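Local coordinates for conserved lipoprotein, putative (Clostridium novyi, PDB 4L1N) that is of unknown function but is probably a membrane-anchored lipoprotein of the DUF4652 family, which is grouped with the beta-propellers, at residues 164-167 with 168-171. Residues are numbered along the deposited sequence; the frame is centred on the assembly and turned at random.
Sequences TKDN and KKQV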
loop_
_atom_site.group_PDB
_atom_site.type_symbol
_atom_site.label_atom_id
_atom_site.label_comp_id
_atom_site.label_asym_id
_atom_site.label_seq_id
_atom_site.Cartn_x
_atom_site.Cartn_y
_atom_site.Cartn_z
ATOM N N THR A 164 -7.150 9.020 -9.165
ATOM C CA THR A 164 -7.508 9.426 -10.527
ATOM C C THR A 164 -9.011 9.742 -10.693
ATOM O O THR A 164 -9.397 10.237 -11.746
ATOM C CB THR A 164 -7.133 8.344 -11.563
ATOM O OG1 THR A 164 -8.026 7.263 -11.402
ATOM C CG2 THR A 164 -5.691 7.848 -11.459
ATOM N N LYS A 165 -9.850 9.373 -9.721
ATOM C CA LYS A 165 -11.317 9.498 -9.720
ATOM C C LYS A 165 -11.932 8.786 -10.984
ATOM O O LYS A 165 -13.027 9.125 -11.429
ATOM C CB LYS A 165 -11.774 10.964 -9.582
ATOM C CG LYS A 165 -11.355 11.629 -8.273
ATOM C CD LYS A 165 -12.422 11.547 -7.194
ATOM C CE LYS A 165 -11.975 12.035 -5.833
ATOM N NZ LYS A 165 -13.096 12.001 -4.857
ATOM N N ASP A 166 -11.227 7.753 -11.497
ATOM C CA ASP A 166 -11.616 6.923 -12.641
ATOM C C ASP A 166 -11.126 5.506 -12.386
ATOM O O ASP A 166 -9.932 5.276 -12.232
ATOM C CB ASP A 166 -11.051 7.492 -13.957
ATOM C CG ASP A 166 -11.574 6.867 -15.234
ATOM O OD1 ASP A 166 -12.164 5.755 -15.165
ATOM O OD2 ASP A 166 -11.403 7.485 -16.305
ATOM N N ASN A 167 -12.049 4.563 -12.364
ATOM C CA ASN A 167 -11.784 3.166 -12.042
ATOM C C ASN A 167 -11.123 2.419 -13.198
ATOM O O ASN A 167 -10.681 1.290 -12.994
ATOM C CB ASN A 167 -13.059 2.450 -11.544
ATOM C CG ASN A 167 -14.253 2.492 -12.475
ATOM O OD1 ASN A 167 -14.230 3.057 -13.593
ATOM N ND2 ASN A 167 -15.340 1.873 -12.021
ATOM N N LYS A 168 -11.010 3.066 -14.371
ATOM C CA LYS A 168 -10.317 2.569 -15.557
ATOM C C LYS A 168 -8.843 3.011 -15.541
ATOM O O LYS A 168 -8.056 2.559 -16.363
ATOM C CB LYS A 168 -10.999 3.073 -16.840
ATOM C CG LYS A 168 -12.107 2.164 -17.365
ATOM C CD LYS A 168 -12.617 2.633 -18.750
ATOM C CE LYS A 168 -13.462 3.890 -18.744
ATOM N NZ LYS A 168 -14.793 3.666 -18.099
ATOM N N LYS A 169 -8.493 3.917 -14.628
ATOM C CA LYS A 169 -7.172 4.497 -14.396
ATOM C C LYS A 169 -6.735 4.111 -12.974
ATOM O O LYS A 169 -7.168 4.734 -12.005
ATOM C CB LYS A 169 -7.232 6.032 -14.566
ATOM C CG LYS A 169 -7.106 6.530 -15.993
ATOM C CD LYS A 169 -8.117 7.630 -16.298
ATOM C CE LYS A 169 -7.838 8.398 -17.579
ATOM N NZ LYS A 169 -6.691 9.343 -17.404
ATOM N N GLN A 170 -5.896 3.072 -12.850
ATOM C CA GLN A 170 -5.457 2.565 -11.552
ATOM C C GLN A 170 -3.997 2.845 -11.261
ATOM O O GLN A 170 -3.165 2.412 -12.036
ATOM C CB GLN A 170 -5.638 1.038 -11.518
ATOM C CG GLN A 170 -7.046 0.542 -11.742
ATOM C CD GLN A 170 -7.158 -0.962 -11.793
ATOM O OE1 GLN A 170 -6.204 -1.713 -11.559
ATOM N NE2 GLN A 170 -8.352 -1.442 -12.081
ATOM N N VAL A 171 -3.667 3.431 -10.088
ATOM C CA VAL A 171 -2.277 3.586 -9.637
ATOM C C VAL A 171 -1.777 2.175 -9.290
ATOM O O VAL A 171 -2.444 1.488 -8.524
ATOM C CB VAL A 171 -2.151 4.570 -8.456
ATOM C CG1 VAL A 171 -0.723 4.626 -7.927
ATOM C CG2 VAL A 171 -2.650 5.969 -8.835
#
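Thr164 OG1 is gripped twice: it donates to Lys169 O, with OG1 and O 2.7 Å apart, and accepts from the backbone N of Asp166, the latter bond closing an ST turn. A type I beta turn from Asp166 to Lys169 follows at once, and together the two turns lead the chain from the loop after strand 157-160 into strand 169-177, an outer strand of the three-stranded antiparallel sheet. With chi1 at 72°, the Thr164 hydroxyl sits between its own backbone N and carbonyl carbon, where it can serve both partners. It reaches the Lys169 carbonyl slightly tilted from the carbonyl plane. Across the beta turn, Lys169 N donates to Asp166 O at 3.1 Å, while the Asp166 carboxylate reaches forward along the chain, where OD1 accepts from Lys168 N at 3.0 Å; the bond is nearly straight (163° at the hydrogen), and the donor comes from above the carboxylate plane. Asp166 is thus held by backbone N-H groups at its main-chain O and at OD1. Its charge is probably also eased by Lys168 NZ, 4.5 Å from OD1 and too far for a salt bridge; that ammonium is instead paired with Asp191. Beyond the turn, Gln170 ties the strand to another loop through Val142 O and Gly145 N. On the carboxylate's other branch, Asp166 OD2 rests against the aliphatic chain of Lys169, 3.3 Å from CD.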